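Local structure of probable oxidoreductase (Mycobacterium abscessus, 4EYE) at residues 24-36 against 68-82. The protein is probably an oxidoreductase of the zinc-binding dehydrogenase family, related to quinone reductases, though its substrate is not established. Residues are numbered along the deposited sequence; the frame is centred on the assembly and turned at random.
Sequences AIQAQSLSGPEGL and TKGEYQLKMEPPFVP
Leu-30 reaches across from 24-36 into the bend of 68-82. Its CB lies near Gly-70 N. CG rests against the Pro-78 ring, crossing it at about a right angle. CD1 meets Gly-70 CA at 3.8 Å and, on the chain coming back, Lys-75 CE. CD2 touches Met-76 O, Gly-70 N and the Pro-78 ring, and comes to the edge of the Phe-80 ring, near its plane, 4.2 Å from CE2. Chi1 of -67° sets CG anti to the carbonyl carbon, and chi2 of -177° carries CD1 between Gly-70 and Lys-75. Ala-27 CB sits over one face of the Phe-80 ring, 4.0 Å from its centroid, and Met-76 CB covers the opposite face. Ala-27 and Phe-80 also form a single antiparallel hydrogen-bonded bridge. Ala-27 N gives to Phe-80 O at 2.8 Å, and Phe-80 N to Ala-27 O at 3.2 Å. The bridge ties strand 21-27 of a two-stranded hairpin to the loop that follows helix 62-68, in the GroES-like domain. Gly-70 follows that helix in a Schellman motif. Thr-68 O accepts a hydrogen bond from Gly-32 N at 2.8 Å, with the donor 52° out of the carbonyl plane. Thr-68 OG1 is hydrogen-bonded to Tyr-65 O.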
ATOM      1  N   ALA A  24      -8.842 -18.943   9.208  1.00 19.62           N
ATOM      2  CA  ALA A  24      -8.738 -17.957   8.158  1.00 19.05           C
ATOM      3  C   ALA A  24     -10.081 -17.250   8.030  1.00 18.99           C
ATOM      4  O   ALA A  24     -11.104 -17.776   8.455  1.00 18.97           O
ATOM      5  CB  ALA A  24      -8.356 -18.579   6.829  1.00 18.73           C
ATOM      6  N   ILE A  25     -10.035 -16.061   7.446  1.00 18.62           N
ATOM      7  CA  ILE A  25     -11.204 -15.355   7.007  1.00 18.74           C
ATOM      8  C   ILE A  25     -11.392 -15.750   5.551  1.00 18.89           C
ATOM      9  O   ILE A  25     -10.469 -15.612   4.763  1.00 18.88           O
ATOM     10  CB  ILE A  25     -11.032 -13.825   7.129  1.00 18.36           C
ATOM     11  CG1 ILE A  25     -11.044 -13.408   8.602  1.00 18.27           C
ATOM     12  CG2 ILE A  25     -12.080 -13.057   6.301  1.00 18.14           C
ATOM     13  CD1 ILE A  25     -12.411 -13.444   9.250  1.00 18.62           C
ATOM     14  N   GLN A  26     -12.598 -16.215   5.217  1.00 19.16           N
ATOM     15  CA  GLN A  26     -12.919 -16.706   3.895  1.00 19.45           C
ATOM     16  C   GLN A  26     -14.149 -15.968   3.351  1.00 19.59           C
ATOM     17  O   GLN A  26     -15.183 -15.875   4.047  1.00 19.68           O
ATOM     18  CB  GLN A  26     -13.207 -18.201   4.002  1.00 19.91           C
ATOM     19  CG  GLN A  26     -13.220 -18.915   2.705  1.00 20.30           C
ATOM     20  CD  GLN A  26     -13.558 -20.376   2.871  1.00 20.75           C
ATOM     21  OE1 GLN A  26     -14.595 -20.701   3.448  1.00 21.67           O
ATOM     22  NE2 GLN A  26     -12.706 -21.247   2.381  1.00 20.92           N
ATOM     23  N   ALA A  27     -14.008 -15.387   2.164  1.00 19.60           N
ATOM     24  CA  ALA A  27     -15.116 -14.812   1.451  1.00 20.29           C
ATOM     25  C   ALA A  27     -15.979 -15.974   0.949  1.00 20.96           C
ATOM     26  O   ALA A  27     -15.511 -16.798   0.184  1.00 20.50           O
ATOM     27  CB  ALA A  27     -14.617 -13.959   0.279  1.00 20.13           C
ATOM     28  N   GLN A  28     -17.236 -16.008   1.397  1.00 22.20           N
ATOM     29  CA  GLN A  28     -18.179 -17.047   1.012  1.00 23.42           C
ATOM     30  C   GLN A  28     -19.230 -16.556   0.033  1.00 23.46           C
ATOM     31  O   GLN A  28     -20.124 -17.308  -0.357  1.00 23.12           O
ATOM     32  CB  GLN A  28     -18.741 -17.774   2.246  1.00 24.90           C
ATOM     33  CG  GLN A  28     -17.656 -18.733   2.731  1.00 26.05           C
ATOM     34  CD  GLN A  28     -17.912 -19.392   4.038  1.00 27.49           C
ATOM     35  OE1 GLN A  28     -19.015 -19.339   4.561  1.00 28.91           O
ATOM     36  NE2 GLN A  28     -16.885 -20.072   4.561  1.00 28.10           N
ATOM     37  N   SER A  29     -19.098 -15.298  -0.377  1.00 23.16           N
ATOM     38  CA  SER A  29     -19.919 -14.732  -1.450  1.00 23.22           C
ATOM     39  C   SER A  29     -19.173 -13.502  -1.970  1.00 22.82           C
ATOM     40  O   SER A  29     -18.124 -13.139  -1.414  1.00 22.12           O
ATOM     41  CB  SER A  29     -21.304 -14.360  -0.922  1.00 23.65           C
ATOM     42  OG  SER A  29     -21.260 -13.175  -0.154  1.00 23.83           O
ATOM     43  N   LEU A  30     -19.702 -12.855  -3.007  1.00 22.65           N
ATOM     44  CA  LEU A  30     -19.136 -11.606  -3.476  1.00 22.97           C
ATOM     45  C   LEU A  30     -19.968 -10.415  -2.987  1.00 23.72           C
ATOM     46  O   LEU A  30     -20.084  -9.404  -3.677  1.00 24.59           O
ATOM     47  CB  LEU A  30     -18.975 -11.591  -5.000  1.00 22.84           C
ATOM     48  CG  LEU A  30     -17.946 -12.544  -5.610  1.00 22.81           C
ATOM     49  CD1 LEU A  30     -17.830 -12.362  -7.121  1.00 22.91           C
ATOM     50  CD2 LEU A  30     -16.570 -12.379  -4.938  1.00 21.92           C
ATOM     51  N   SER A  31     -20.469 -10.515  -1.759  1.00 24.20           N
ATOM     52  CA  SER A  31     -21.305  -9.464  -1.171  1.00 25.07           C
ATOM     53  C   SER A  31     -20.477  -8.421  -0.385  1.00 24.60           C
ATOM     54  O   SER A  31     -21.051  -7.593   0.329  1.00 25.87           O
ATOM     55  CB  SER A  31     -22.336 -10.100  -0.241  1.00 26.15           C
ATOM     56  OG  SER A  31     -21.674 -10.717   0.877  1.00 26.19           O
ATOM     57  N   GLY A  32     -19.154  -8.428  -0.525  1.00 23.45           N
ATOM     58  CA  GLY A  32     -18.316  -7.521   0.266  1.00 23.15           C
ATOM     59  C   GLY A  32     -18.028  -8.094   1.652  1.00 22.82           C
ATOM     60  O   GLY A  32     -18.141  -9.316   1.847  1.00 22.48           O
ATOM     61  N   PRO A  33     -17.660  -7.223   2.618  1.00 22.58           N
ATOM     62  CA  PRO A  33     -17.306  -7.650   3.988  1.00 22.61           C
ATOM     63  C   PRO A  33     -18.322  -8.562   4.681  1.00 23.23           C
ATOM     64  O   PRO A  33     -17.916  -9.455   5.427  1.00 23.06           O
ATOM     65  CB  PRO A  33     -17.174  -6.320   4.746  1.00 22.45           C
ATOM     66  CG  PRO A  33     -16.661  -5.385   3.719  1.00 22.44           C
ATOM     67  CD  PRO A  33     -17.386  -5.781   2.429  1.00 22.65           C
ATOM     68  N   GLU A  34     -19.618  -8.327   4.421  1.00 23.66           N
ATOM     69  CA  GLU A  34     -20.716  -9.126   4.961  1.00 24.23           C
ATOM     70  C   GLU A  34     -20.560 -10.593   4.648  1.00 24.21           C
ATOM     71  O   GLU A  34     -20.993 -11.442   5.429  1.00 26.08           O
ATOM     72  CB  GLU A  34     -22.090  -8.641   4.408  1.00 24.77           C
ATOM     73  N   GLY A  35     -19.939 -10.931   3.519  1.00 23.37           N
ATOM     74  CA  GLY A  35     -19.744 -12.342   3.168  1.00 22.67           C
ATOM     75  C   GLY A  35     -18.536 -13.028   3.776  1.00 21.78           C
ATOM     76  O   GLY A  35     -18.228 -14.203   3.439  1.00 22.03           O
ATOM     77  N   LEU A  36     -17.830 -12.341   4.660  1.00 20.92           N
ATOM     78  CA  LEU A  36     -16.583 -12.866   5.189  1.00 20.15           C
ATOM     79  C   LEU A  36     -16.883 -13.685   6.439  1.00 20.23           C
ATOM     80  O   LEU A  36     -17.579 -13.210   7.315  1.00 20.81           O
ATOM     81  CB  LEU A  36     -15.594 -11.742   5.521  1.00 19.63           C
ATOM     82  CG  LEU A  36     -14.976 -10.917   4.382  1.00 19.19           C
ATOM     83  CD1 LEU A  36     -14.124  -9.779   4.894  1.00 18.97           C
ATOM     84  CD2 LEU A  36     -14.134 -11.802   3.499  1.00 19.03           C
ATOM     85  N   THR A  68     -13.492  -8.803  -2.297  1.00 22.83           N
ATOM     86  CA  THR A  68     -14.664  -9.266  -1.565  1.00 22.89           C
ATOM     87  C   THR A  68     -16.004  -8.877  -2.226  1.00 24.07           C
ATOM     88  O   THR A  68     -17.024  -9.518  -1.965  1.00 23.32           O
ATOM     89  CB  THR A  68     -14.668  -8.826  -0.124  1.00 22.47           C
ATOM     90  OG1 THR A  68     -15.009  -7.441  -0.012  1.00 21.91           O
ATOM     91  CG2 THR A  68     -13.300  -9.131   0.512  1.00 21.64           C
ATOM     92  N   LYS A  69     -15.974  -7.855  -3.085  1.00 25.05           N
ATOM     93  CA  LYS A  69     -17.170  -7.442  -3.842  1.00 27.31           C
ATOM     94  C   LYS A  69     -17.206  -7.914  -5.283  1.00 27.53           C
ATOM     95  O   LYS A  69     -18.085  -7.528  -6.003  1.00 28.08           O
ATOM     96  CB  LYS A  69     -17.297  -5.910  -3.856  1.00 28.24           C
ATOM     97  CG  LYS A  69     -17.455  -5.308  -2.480  1.00 29.20           C
ATOM     98  CD  LYS A  69     -17.839  -3.856  -2.507  1.00 30.36           C
ATOM     99  CE  LYS A  69     -16.833  -3.023  -3.293  1.00 32.17           C
ATOM    100  NZ  LYS A  69     -17.139  -1.550  -3.240  1.00 33.40           N
ATOM    101  N   GLY A  70     -16.215  -8.689  -5.706  1.00 28.40           N
ATOM    102  CA  GLY A  70     -16.042  -9.060  -7.098  1.00 29.78           C
ATOM    103  C   GLY A  70     -15.780  -7.880  -8.032  1.00 31.70           C
ATOM    104  O   GLY A  70     -16.178  -7.925  -9.202  1.00 31.64           O
ATOM    105  N   GLU A  71     -15.127  -6.827  -7.516  1.00 31.16           N
ATOM    106  CA  GLU A  71     -14.900  -5.584  -8.272  1.00 31.63           C
ATOM    107  C   GLU A  71     -13.443  -5.304  -8.550  1.00 31.16           C
ATOM    108  O   GLU A  71     -13.103  -4.231  -9.043  1.00 31.36           O
ATOM    109  CB  GLU A  71     -15.521  -4.390  -7.550  1.00 32.48           C
ATOM    110  CG  GLU A  71     -17.041  -4.410  -7.570  1.00 34.25           C
ATOM    111  CD  GLU A  71     -17.672  -3.341  -6.702  1.00 35.69           C
ATOM    112  OE1 GLU A  71     -16.963  -2.427  -6.259  1.00 37.31           O
ATOM    113  OE2 GLU A  71     -18.886  -3.422  -6.455  1.00 38.27           O
ATOM    114  N   TYR A  72     -12.579  -6.260  -8.252  1.00 30.76           N
ATOM    115  CA  TYR A  72     -11.168  -6.092  -8.483  1.00 31.02           C
ATOM    116  C   TYR A  72     -10.839  -6.534  -9.909  1.00 33.10           C
ATOM    117  O   TYR A  72     -11.539  -7.394 -10.456  1.00 31.90           O
ATOM    118  CB  TYR A  72     -10.381  -6.904  -7.495  1.00 29.84           C
ATOM    119  CG  TYR A  72      -8.900  -6.671  -7.596  1.00 30.13           C
ATOM    120  CD1 TYR A  72      -8.388  -5.368  -7.564  1.00 29.69           C
ATOM    121  CD2 TYR A  72      -8.009  -7.731  -7.741  1.00 29.85           C
ATOM    122  CE1 TYR A  72      -7.044  -5.145  -7.667  1.00 29.66           C
ATOM    123  CE2 TYR A  72      -6.646  -7.506  -7.829  1.00 30.20           C
ATOM    124  CZ  TYR A  72      -6.183  -6.212  -7.801  1.00 30.06           C
ATOM    125  OH  TYR A  72      -4.851  -5.956  -7.885  1.00 31.66           O
ATOM    126  N   GLN A  73      -9.764  -5.994 -10.481  1.00 34.47           N
ATOM    127  CA  GLN A  73      -9.370  -6.336 -11.863  1.00 38.44           C
ATOM    128  C   GLN A  73      -9.329  -7.858 -12.067  1.00 38.59           C
ATOM    129  O   GLN A  73      -9.717  -8.333 -13.111  1.00 40.49           O
ATOM    130  CB  GLN A  73      -8.034  -5.678 -12.278  1.00 41.08           C
ATOM    131  CG  GLN A  73      -6.783  -6.320 -11.690  1.00 41.53           C
ATOM    132  CD  GLN A  73      -5.540  -5.442 -11.780  1.00 44.88           C
ATOM    133  OE1 GLN A  73      -5.569  -4.370 -12.381  1.00 47.64           O
ATOM    134  NE2 GLN A  73      -4.429  -5.912 -11.197  1.00 43.90           N
ATOM    135  N   LEU A  74      -8.905  -8.602 -11.054  1.00 37.10           N
ATOM    136  CA  LEU A  74      -8.951 -10.047 -11.081  1.00 38.55           C
ATOM    137  C   LEU A  74     -10.121 -10.514 -10.217  1.00 37.39           C
ATOM    138  O   LEU A  74     -10.202 -10.188  -9.017  1.00 34.75           O
ATOM    139  CB  LEU A  74      -7.637 -10.622 -10.568  1.00 38.49           C
ATOM    140  CG  LEU A  74      -7.564 -12.132 -10.301  1.00 41.37           C
ATOM    141  CD1 LEU A  74      -8.099 -12.956 -11.477  1.00 43.69           C
ATOM    142  CD2 LEU A  74      -6.121 -12.532  -9.961  1.00 42.49           C
ATOM    143  N   LYS A  75     -11.024 -11.270 -10.828  1.00 36.82           N
ATOM    144  CA  LYS A  75     -12.218 -11.739 -10.144  1.00 37.14           C
ATOM    145  C   LYS A  75     -11.948 -13.103  -9.532  1.00 34.40           C
ATOM    146  O   LYS A  75     -11.811 -14.082 -10.252  1.00 36.58           O
ATOM    147  CB  LYS A  75     -13.433 -11.760 -11.091  1.00 40.23           C
ATOM    148  CG  LYS A  75     -14.784 -12.019 -10.409  1.00 41.25           C
ATOM    149  CD  LYS A  75     -15.910 -11.278 -11.125  1.00 44.26           C
ATOM    150  CE  LYS A  75     -17.275 -11.902 -10.925  1.00 46.18           C
ATOM    151  NZ  LYS A  75     -18.319 -11.133 -11.670  1.00 50.17           N
ATOM    152  N   MET A  76     -11.829 -13.163  -8.205  1.00 30.24           N
ATOM    153  CA  MET A  76     -11.722 -14.449  -7.550  1.00 28.98           C
ATOM    154  C   MET A  76     -13.153 -14.938  -7.222  1.00 26.90           C
ATOM    155  O   MET A  76     -14.049 -14.141  -6.910  1.00 25.46           O
ATOM    156  CB  MET A  76     -10.781 -14.397  -6.339  1.00 29.06           C
ATOM    157  CG  MET A  76      -9.281 -14.255  -6.711  1.00 30.23           C
ATOM    158  SD  MET A  76      -8.540 -15.676  -7.548  0.62 31.80           S
ATOM    159  CE  MET A  76      -9.176 -17.048  -6.580  1.00 29.57           C
ATOM    160  N   GLU A  77     -13.370 -16.233  -7.397  1.00 25.95           N
ATOM    161  CA  GLU A  77     -14.669 -16.838  -7.124  1.00 25.57           C
ATOM    162  C   GLU A  77     -14.668 -17.427  -5.722  1.00 23.78           C
ATOM    163  O   GLU A  77     -13.799 -18.194  -5.406  1.00 23.13           O
ATOM    164  CB  GLU A  77     -14.989 -17.948  -8.160  1.00 27.02           C
ATOM    165  CG  GLU A  77     -15.020 -17.447  -9.619  1.00 28.84           C
ATOM    166  CD  GLU A  77     -15.992 -16.302  -9.886  1.00 29.24           C
ATOM    167  OE1 GLU A  77     -16.940 -16.132  -9.115  1.00 29.67           O
ATOM    168  OE2 GLU A  77     -15.832 -15.566 -10.879  1.00 31.26           O
ATOM    169  N   PRO A  78     -15.674 -17.100  -4.906  1.00 22.92           N
ATOM    170  CA  PRO A  78     -15.790 -17.764  -3.617  1.00 22.69           C
ATOM    171  C   PRO A  78     -15.990 -19.287  -3.710  1.00 23.03           C
ATOM    172  O   PRO A  78     -16.525 -19.799  -4.708  1.00 23.40           O
ATOM    173  CB  PRO A  78     -17.050 -17.132  -2.987  1.00 22.64           C
ATOM    174  CG  PRO A  78     -17.314 -15.914  -3.771  1.00 22.73           C
ATOM    175  CD  PRO A  78     -16.818 -16.202  -5.150  1.00 23.08           C
ATOM    176  N   PRO A  79     -15.599 -20.008  -2.664  1.00 22.86           N
ATOM    177  CA  PRO A  79     -14.949 -19.476  -1.461  1.00 22.09           C
ATOM    178  C   PRO A  79     -13.446 -19.187  -1.649  1.00 20.93           C
ATOM    179  O   PRO A  79     -12.768 -19.897  -2.317  1.00 20.71           O
ATOM    180  CB  PRO A  79     -15.216 -20.572  -0.423  1.00 22.81           C
ATOM    181  CG  PRO A  79     -15.364 -21.839  -1.209  1.00 23.41           C
ATOM    182  CD  PRO A  79     -15.827 -21.456  -2.595  1.00 23.41           C
ATOM    183  N   PHE A  80     -12.926 -18.103  -1.072  1.00 19.82           N
ATOM    184  CA  PHE A  80     -11.479 -17.833  -1.132  1.00 18.95           C
ATOM    185  C   PHE A  80     -11.031 -16.991   0.073  1.00 18.22           C
ATOM    186  O   PHE A  80     -11.822 -16.190   0.642  1.00 17.97           O
ATOM    187  CB  PHE A  80     -11.068 -17.119  -2.449  1.00 19.03           C
ATOM    188  CG  PHE A  80     -11.506 -15.668  -2.521  1.00 19.19           C
ATOM    189  CD1 PHE A  80     -10.707 -14.649  -2.032  1.00 18.99           C
ATOM    190  CD2 PHE A  80     -12.711 -15.321  -3.098  1.00 19.64           C
ATOM    191  CE1 PHE A  80     -11.098 -13.322  -2.118  1.00 19.09           C
ATOM    192  CE2 PHE A  80     -13.122 -13.982  -3.170  1.00 19.61           C
ATOM    193  CZ  PHE A  80     -12.323 -12.990  -2.634  1.00 19.37           C
ATOM    194  N   VAL A  81      -9.779 -17.178   0.469  1.00 17.58           N
ATOM    195  CA  VAL A  81      -9.183 -16.374   1.572  1.00 17.02           C
ATOM    196  C   VAL A  81      -8.592 -15.125   0.964  1.00 16.79           C
ATOM    197  O   VAL A  81      -7.635 -15.221   0.190  1.00 16.85           O
ATOM    198  CB  VAL A  81      -8.097 -17.177   2.359  1.00 16.90           C
ATOM    199  CG1 VAL A  81      -7.385 -16.304   3.428  1.00 16.48           C
ATOM    200  CG2 VAL A  81      -8.764 -18.361   3.038  1.00 17.02           C
ATOM    201  N   PRO A  82      -9.152 -13.941   1.269  1.00 16.61           N
ATOM    202  CA  PRO A  82      -8.524 -12.717   0.783  1.00 16.52           C
ATOM    203  C   PRO A  82      -7.208 -12.405   1.469  1.00 16.43           C
ATOM    204  O   PRO A  82      -6.862 -13.022   2.473  1.00 16.05           O
ATOM    205  CB  PRO A  82      -9.547 -11.622   1.136  1.00 16.57           C
ATOM    206  CG  PRO A  82     -10.762 -12.350   1.624  1.00 16.71           C
ATOM    207  CD  PRO A  82     -10.298 -13.651   2.140  1.00 16.66           C
TER